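Local coordinates for protein UL16 (Human herpesvirus 5 strain ad169, PDB 2WY3), which helps the virus escape natural killer cells by binding MICB, ULBP1 and ULBP2 and retaining such NKG2D (KLRK1) ligands inside the infected cell, at residues Ser36-Asn42 against Pro94-Thr100; Trp65-Asp70 against Gln85-Lys89. All coordinates share one frame. Where two conformers were deposited one is given. Numbering follows the deposited sequence.

In the fold
The modelled chain is the predicted extracellular part of UL16, an immunoglobulin-like β-sandwich. From the N terminus, strand 34-41 is the first partner of interaction 1; the chain then crosses to the second sheet for strands 49-55, 62-68 and 71-74. The end of strand 62-68 and the turn after it, residues 65-70, meet 85-89 in interaction 2, closing a shorter loop. Finally 94-100 pairs with 36-42, closing the longer loop of interaction 1, inside which interaction 2 is nested. Interaction 1 builds one sheet, whereas interaction 2 joins that sheet to the other. They touch where strand 95-102 pairs with 82-89: Tyr99 N lies 2.8 Å from Asp86 O.

Interaction 1: residues Ser36-Asn42 against Pro94-Thr100; sequences SICYYEN and PVTKLYT. With NAG (2-acetamido-2-deoxy-beta-D-glucopyranose), chain I.
At the apolar centre, Leu98 and Tyr40 meet on the face turned into the sandwich, Tyr40 CE2 lying 3.7 Å from Leu98 CG; both side chains also reach Ile49 of the other sheet. Cys38 shares this face and, through its disulfide to Cys114, ties the two sheets together. Both strands are extended and antiparallel, their axes 4.6 Å apart at 161°. Non-hydrogen-bonded pairs Ile37-Tyr99, Tyr39-Lys97 and Glu41-Val95 (CA-CA 4.6-4.8 Å) alternate with hydrogen-bonded pairs Ser36-Thr100, Cys38-Leu98 and Tyr40-Thr96 (5.1 Å each).

The outward face carries Ile37, Tyr39, Glu41, Val95, Lys97 and Tyr99. Tyr39, chi1 t, lays its ring across Val95, whose CG1 sits 3.7 Å from the ring centroid; Ile37 CG2 sits over the Tyr99 ring (chi1 m), 3.9 Å from its centroid. Branched aliphatics suit these CH-π contacts, and the hydroxyls of both tyrosines bond acidic side chains of the neighbouring MICB chain.

The backbone bonds come in reciprocal couples: Ser36 N to Thr100 O and Thr100 N to Ser36 O, 2.8 Å each; Cys38 N to Leu98 O and Leu98 N to Cys38 O, 2.9 Å each; Tyr40 N to Thr96 O 2.9 Å and Thr96 N to Tyr40 O 2.8 Å. At one end a water links Ser36 OG and Thr100 OG1 (2.7 Å each) to Leu98 O (3.0 Å); Thr100 OG1 also hydrogen-bonds Trp65 NE1 of interaction 2. At the other, Asn42 N donates to Pro94 O (3.2 Å), while Asn42 ND2 carries an N-linked glycan. This is regular antiparallel pairing in the MICB-facing sheet of an immunoglobulin-like sandwich.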
loop_
_atom_site.group_PDB
_atom_site.type_symbol
_atom_site.label_atom_id
_atom_site.label_comp_id
_atom_site.label_asym_id
_atom_site.label_seq_id
_atom_site.Cartn_x
_atom_site.Cartn_y
_atom_site.Cartn_z
ATOM N N SER B 36 5.789 0.344 7.543
ATOM C CA SER B 36 6.550 1.421 6.943
ATOM C C SER B 36 6.435 1.299 5.435
ATOM O O SER B 36 6.640 0.216 4.876
ATOM C CB SER B 36 8.012 1.303 7.398
ATOM O OG SER B 36 8.921 1.814 6.443
ATOM N N ILE B 37 6.060 2.395 4.783
ATOM C CA ILE B 37 5.929 2.423 3.330
ATOM C C ILE B 37 6.687 3.646 2.814
ATOM O O ILE B 37 6.187 4.768 2.883
ATOM C CB ILE B 37 4.455 2.512 2.896
ATOM C CG1 ILE B 37 3.649 1.387 3.564
ATOM C CG2 ILE B 37 4.360 2.448 1.367
ATOM C CD1 ILE B 37 2.118 1.511 3.434
ATOM N N CYS B 38 7.892 3.436 2.304
ATOM C CA CYS B 38 8.734 4.554 1.906
ATOM C C CYS B 38 8.718 4.822 0.407
ATOM O O CYS B 38 8.723 3.898 -0.394
ATOM C CB CYS B 38 10.134 4.312 2.413
ATOM S SG CYS B 38 10.113 4.360 4.233
ATOM N N TYR B 39 8.705 6.103 0.068
ATOM C CA TYR B 39 8.389 6.585 -1.262
ATOM C C TYR B 39 9.637 7.106 -1.961
ATOM O O TYR B 39 10.232 8.097 -1.521
ATOM C CB TYR B 39 7.389 7.721 -1.039
ATOM C CG TYR B 39 6.650 8.281 -2.216
ATOM C CD1 TYR B 39 5.298 7.997 -2.400
ATOM C CD2 TYR B 39 7.259 9.152 -3.098
ATOM C CE1 TYR B 39 4.586 8.541 -3.452
ATOM C CE2 TYR B 39 6.551 9.706 -4.162
ATOM C CZ TYR B 39 5.214 9.393 -4.329
ATOM O OH TYR B 39 4.507 9.944 -5.374
ATOM N N TYR B 40 10.039 6.437 -3.039
ATOM C CA TYR B 40 11.267 6.786 -3.764
ATOM C C TYR B 40 10.953 7.167 -5.203
ATOM O O TYR B 40 10.487 6.334 -5.977
ATOM C CB TYR B 40 12.202 5.572 -3.834
ATOM C CG TYR B 40 12.860 5.154 -2.536
ATOM C CD1 TYR B 40 14.186 5.488 -2.265
ATOM C CD2 TYR B 40 12.167 4.392 -1.602
ATOM C CE1 TYR B 40 14.801 5.075 -1.088
ATOM C CE2 TYR B 40 12.759 3.991 -0.424
ATOM C CZ TYR B 40 14.070 4.338 -0.162
ATOM O OH TYR B 40 14.652 3.922 1.008
ATOM N N GLU B 41 11.240 8.405 -5.582
ATOM C CA GLU B 41 11.078 8.804 -6.980
ATOM C C GLU B 41 12.351 8.542 -7.781
ATOM O O GLU B 41 13.457 8.642 -7.246
ATOM C CB GLU B 41 10.719 10.296 -7.050
ATOM C CG GLU B 41 9.440 10.594 -6.287
ATOM C CD GLU B 41 9.065 12.057 -6.257
ATOM O OE1 GLU B 41 9.819 12.855 -5.664
ATOM O OE2 GLU B 41 7.998 12.397 -6.809
ATOM N N ASN B 42 12.155 8.161 -9.042
ATOM C CA ASN B 42 13.227 8.041 -10.032
ATOM C C ASN B 42 14.397 7.146 -9.617
ATOM O O ASN B 42 15.567 7.507 -9.760
ATOM C CB ASN B 42 13.721 9.427 -10.446
ATOM C CG ASN B 42 12.740 10.146 -11.360
ATOM O OD1 ASN B 42 11.667 9.625 -11.672
ATOM N ND2 ASN B 42 13.108 11.344 -11.800
ATOM N N PRO B 94 6.287 7.493 -11.566
ATOM C CA PRO B 94 7.608 6.849 -11.523
ATOM C C PRO B 94 8.136 6.709 -10.105
ATOM O O PRO B 94 9.164 7.296 -9.769
ATOM C CB PRO B 94 8.514 7.832 -12.283
ATOM C CG PRO B 94 7.611 8.837 -12.902
ATOM C CD PRO B 94 6.364 8.867 -12.086
ATOM N N VAL B 95 7.432 5.938 -9.293
ATOM C CA VAL B 95 7.717 5.818 -7.873
ATOM C C VAL B 95 7.933 4.356 -7.523
ATOM O O VAL B 95 7.158 3.491 -7.947
ATOM C CB VAL B 95 6.514 6.327 -7.056
ATOM C CG1 VAL B 95 6.720 6.065 -5.555
ATOM C CG2 VAL B 95 6.285 7.815 -7.334
ATOM N N THR B 96 8.969 4.087 -6.734
ATOM C CA THR B 96 9.146 2.772 -6.142
ATOM C C THR B 96 8.840 2.903 -4.654
ATOM O O THR B 96 9.323 3.817 -4.011
ATOM C CB THR B 96 10.601 2.295 -6.292
ATOM O OG1 THR B 96 10.931 2.204 -7.684
ATOM C CG2 THR B 96 10.783 0.933 -5.638
ATOM N N LYS B 97 8.026 2.005 -4.112
ATOM C CA LYS B 97 7.778 2.022 -2.674
ATOM C C LYS B 97 8.438 0.814 -2.036
ATOM O O LYS B 97 8.370 -0.294 -2.579
ATOM C CB LYS B 97 6.280 1.979 -2.396
ATOM C CG LYS B 97 5.568 3.295 -2.665
ATOM C CD LYS B 97 4.061 3.107 -2.582
ATOM C CE LYS B 97 3.332 4.438 -2.660
ATOM N NZ LYS B 97 1.869 4.221 -2.809
ATOM N N LEU B 98 9.081 1.025 -0.891
ATOM C CA LEU B 98 9.585 -0.091 -0.103
ATOM C C LEU B 98 8.617 -0.335 1.052
ATOM O O LEU B 98 8.341 0.574 1.842
ATOM C CB LEU B 98 10.981 0.222 0.450
ATOM C CG LEU B 98 12.132 0.383 -0.546
ATOM C CD1 LEU B 98 13.468 0.347 0.184
ATOM C CD2 LEU B 98 12.080 -0.706 -1.615
ATOM N N TYR B 99 8.113 -1.560 1.156
ATOM C CA TYR B 99 7.165 -1.924 2.206
ATOM C C TYR B 99 7.833 -2.780 3.251
ATOM O O TYR B 99 8.433 -3.802 2.925
ATOM C CB TYR B 99 6.007 -2.746 1.622
ATOM C CG TYR B 99 5.017 -1.949 0.828
ATOM C CD1 TYR B 99 3.778 -1.617 1.367
ATOM C CD2 TYR B 99 5.313 -1.525 -0.464
ATOM C CE1 TYR B 99 2.855 -0.891 0.642
ATOM C CE2 TYR B 99 4.391 -0.788 -1.198
ATOM C CZ TYR B 99 3.163 -0.477 -0.631
ATOM O OH TYR B 99 2.244 0.258 -1.338
ATOM N N THR B 100 7.727 -2.366 4.509
ATOM C CA THR B 100 8.169 -3.185 5.627
ATOM C C THR B 100 7.010 -3.318 6.607
ATOM O O THR B 100 6.657 -2.358 7.291
ATOM C CB THR B 100 9.374 -2.548 6.357
ATOM O OG1 THR B 100 10.411 -2.243 5.403
ATOM C CG2 THR B 100 9.914 -3.505 7.430
HETATM C C1 NAG I . 12.062 11.859 -12.644
HETATM C C2 NAG I . 11.859 13.250 -12.055
HETATM C C3 NAG I . 10.974 14.126 -12.931
HETATM C C4 NAG I . 11.406 14.045 -14.387
HETATM C C5 NAG I . 11.502 12.590 -14.828
HETATM C C6 NAG I . 11.948 12.491 -16.283
HETATM C C7 NAG I . 11.796 13.647 -9.660
HETATM C C8 NAG I . 10.870 13.889 -8.506
HETATM N N2 NAG I . 11.248 13.118 -10.749
HETATM O O3 NAG I . 11.048 15.463 -12.487
HETATM O O4 NAG I . 10.471 14.719 -15.198
HETATM O O5 NAG I . 12.419 11.891 -14.010
HETATM O O6 NAG I . 13.292 12.908 -16.385
HETATM O O7 NAG I . 12.992 13.927 -9.579
HETATM O O HOH W 1 9.774 0.244 4.442
HETATM O O HOH W 2 11.282 4.983 -9.014
#

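Interaction 2: residues Trp65-Asp70 against Gln85-Lys89; sequences WLYQND and QDGLK. With NAG (2-acetamido-2-deoxy-beta-D-glucopyranose), chain K.
The two strands run roughly the same way, 26° between their directions, with axes 7.9 Å apart, and side chains rather than backbone bonds join them. CA atoms lie 8.1 Å apart at Trp65-Gln85 and 6.7 Å at Asp70-Gly87. Asn69 and Asp70 adopt the left-handed helical conformation (phi/psi 51/49 and 59/26), which both tolerate well, and turn the chain towards strand 71-74; Asn69 ND2 bears a glycan.

Trp65 (chi1 p) and Tyr67 (chi1 t) point at the second strand. Gln85 CG sits over the Trp65 five-membered ring, 3.4 Å from its centroid, and Gly87 CA lies 4.0 Å from the Tyr67 ring centroid. A CB on Gly87 would come 2.6 Å from Tyr67 CZ, so glycine fits there. At the exposed end, Lys89 NZ forms a salt bridge with Asp70 OD2 (2.9 Å), while Asp86 hydrogen-bonds a polar and salt-bridges a basic side chain of the neighbouring MICB chain. Such aromatic packing between sheets is characteristic of a β-sandwich interior, here beside the ligand-binding surface.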
loop_
_atom_site.group_PDB
_atom_site.type_symbol
_atom_site.label_atom_id
_atom_site.label_comp_id
_atom_site.label_asym_id
_atom_site.label_seq_id
_atom_site.Cartn_x
_atom_site.Cartn_y
_atom_site.Cartn_z
ATOM N N TRP B 65 17.648 -4.463 5.372
ATOM C CA TRP B 65 17.302 -5.129 4.126
ATOM C C TRP B 65 17.518 -4.184 2.957
ATOM O O TRP B 65 17.390 -2.971 3.118
ATOM C CB TRP B 65 15.893 -5.759 4.152
ATOM C CG TRP B 65 14.651 -4.872 4.012
ATOM C CD1 TRP B 65 13.919 -4.315 5.026
ATOM C CD2 TRP B 65 13.947 -4.560 2.791
ATOM N NE1 TRP B 65 12.818 -3.648 4.504
ATOM C CE2 TRP B 65 12.817 -3.784 3.140
ATOM C CE3 TRP B 65 14.169 -4.860 1.437
ATOM C CZ2 TRP B 65 11.913 -3.290 2.181
ATOM C CZ3 TRP B 65 13.274 -4.363 0.480
ATOM C CH2 TRP B 65 12.161 -3.584 0.863
ATOM N N LEU B 66 17.881 -4.739 1.804
ATOM C CA LEU B 66 18.312 -3.936 0.662
ATOM C C LEU B 66 17.608 -4.353 -0.629
ATOM O O LEU B 66 17.273 -5.515 -0.817
ATOM C CB LEU B 66 19.831 -4.061 0.455
ATOM C CG LEU B 66 20.736 -3.574 1.592
ATOM C CD1 LEU B 66 22.189 -3.905 1.279
ATOM C CD2 LEU B 66 20.541 -2.069 1.824
ATOM N N TYR B 67 17.416 -3.375 -1.511
ATOM C CA TYR B 67 16.642 -3.540 -2.741
ATOM C C TYR B 67 17.428 -2.938 -3.900
ATOM O O TYR B 67 18.031 -1.870 -3.756
ATOM C CB TYR B 67 15.313 -2.800 -2.568
ATOM C CG TYR B 67 14.203 -3.172 -3.524
ATOM C CD1 TYR B 67 13.749 -2.266 -4.480
ATOM C CD2 TYR B 67 13.580 -4.417 -3.442
ATOM C CE1 TYR B 67 12.709 -2.603 -5.346
ATOM C CE2 TYR B 67 12.553 -4.749 -4.286
ATOM C CZ TYR B 67 12.116 -3.838 -5.228
ATOM O OH TYR B 67 11.091 -4.191 -6.073
ATOM N N GLN B 68 17.454 -3.628 -5.038
ATOM C CA GLN B 68 18.157 -3.137 -6.223
ATOM C C GLN B 68 17.553 -3.759 -7.467
ATOM O O GLN B 68 17.340 -4.974 -7.519
ATOM C CB GLN B 68 19.651 -3.493 -6.158
ATOM C CG GLN B 68 20.518 -2.902 -7.294
ATOM C CD GLN B 68 21.929 -3.484 -7.313
ATOM O OE1 GLN B 68 22.144 -4.613 -6.873
ATOM N NE2 GLN B 68 22.894 -2.717 -7.832
ATOM N N ASN B 69 17.303 -2.937 -8.480
ATOM C CA ASN B 69 16.754 -3.444 -9.730
ATOM C C ASN B 69 15.519 -4.305 -9.462
ATOM O O ASN B 69 15.410 -5.434 -9.943
ATOM C CB ASN B 69 17.823 -4.235 -10.483
ATOM C CG ASN B 69 17.480 -4.436 -11.943
ATOM O OD1 ASN B 69 16.537 -3.836 -12.466
ATOM N ND2 ASN B 69 18.260 -5.266 -12.612
ATOM N N ASP B 70 14.609 -3.756 -8.659
ATOM C CA ASP B 70 13.314 -4.377 -8.364
ATOM C C ASP B 70 13.386 -5.756 -7.715
ATOM O O ASP B 70 12.452 -6.549 -7.839
ATOM C CB ASP B 70 12.449 -4.432 -9.624
ATOM C CG ASP B 70 12.236 -3.063 -10.236
ATOM O OD1 ASP B 70 11.823 -2.143 -9.497
ATOM O OD2 ASP B 70 12.487 -2.908 -11.450
ATOM N N GLN B 85 8.184 -7.522 3.112
ATOM C CA GLN B 85 9.514 -6.920 3.116
ATOM C C GLN B 85 10.030 -6.892 1.677
ATOM O O GLN B 85 10.915 -7.671 1.295
ATOM C CB GLN B 85 10.450 -7.742 4.012
ATOM C CG GLN B 85 11.835 -7.103 4.252
ATOM C CD GLN B 85 12.955 -8.140 4.150
ATOM O OE1 GLN B 85 13.494 -8.595 5.161
ATOM N NE2 GLN B 85 13.301 -8.521 2.914
ATOM N N ASP B 86 9.468 -5.992 0.877
ATOM C CA ASP B 86 9.720 -5.997 -0.556
ATOM C C ASP B 86 9.353 -4.642 -1.133
ATOM O O ASP B 86 8.714 -3.823 -0.466
ATOM C CB ASP B 86 8.844 -7.087 -1.195
ATOM C CG ASP B 86 9.330 -7.526 -2.570
ATOM O OD1 ASP B 86 10.378 -7.049 -3.057
ATOM O OD2 ASP B 86 8.643 -8.378 -3.165
ATOM N N GLY B 87 9.745 -4.407 -2.379
ATOM C CA GLY B 87 9.415 -3.158 -3.036
ATOM C C GLY B 87 8.404 -3.396 -4.142
ATOM O O GLY B 87 8.163 -4.536 -4.550
ATOM N N LEU B 88 7.803 -2.319 -4.628
ATOM C CA LEU B 88 6.962 -2.409 -5.817
ATOM C C LEU B 88 6.998 -1.087 -6.564
ATOM O O LEU B 88 7.168 -0.035 -5.966
ATOM C CB LEU B 88 5.530 -2.797 -5.457
ATOM C CG LEU B 88 4.623 -1.891 -4.631
ATOM C CD1 LEU B 88 4.284 -0.599 -5.363
ATOM C CD2 LEU B 88 3.348 -2.669 -4.338
ATOM N N LYS B 89 6.846 -1.146 -7.877
ATOM C CA LYS B 89 6.842 0.068 -8.678
ATOM C C LYS B 89 5.415 0.448 -9.041
ATOM O O LYS B 89 4.639 -0.392 -9.492
ATOM C CB LYS B 89 7.648 -0.131 -9.963
ATOM C CG LYS B 89 9.151 -0.047 -9.768
ATOM C CD LYS B 89 9.887 -0.073 -11.101
ATOM C CE LYS B 89 9.685 -1.399 -11.817
ATOM N NZ LYS B 89 10.494 -1.485 -13.065
HETATM C C1 NAG K . 17.816 -5.422 -13.973
HETATM C C2 NAG K . 19.148 -5.535 -14.719
HETATM C C3 NAG K . 18.925 -5.926 -16.172
HETATM C C4 NAG K . 18.122 -7.213 -16.211
HETATM C C5 NAG K . 16.809 -7.024 -15.461
HETATM C C6 NAG K . 16.020 -8.326 -15.435
HETATM C C7 NAG K . 21.059 -4.231 -13.995
HETATM C C8 NAG K . 21.850 -2.968 -14.155
HETATM N N2 NAG K . 19.901 -4.296 -14.649
HETATM O O3 NAG K . 20.157 -6.115 -16.830
HETATM O O4 NAG K . 17.868 -7.563 -17.553
HETATM O O5 NAG K . 17.026 -6.588 -14.131
HETATM O O6 NAG K . 14.713 -8.064 -14.977
HETATM O O7 NAG K . 21.481 -5.144 -13.287
#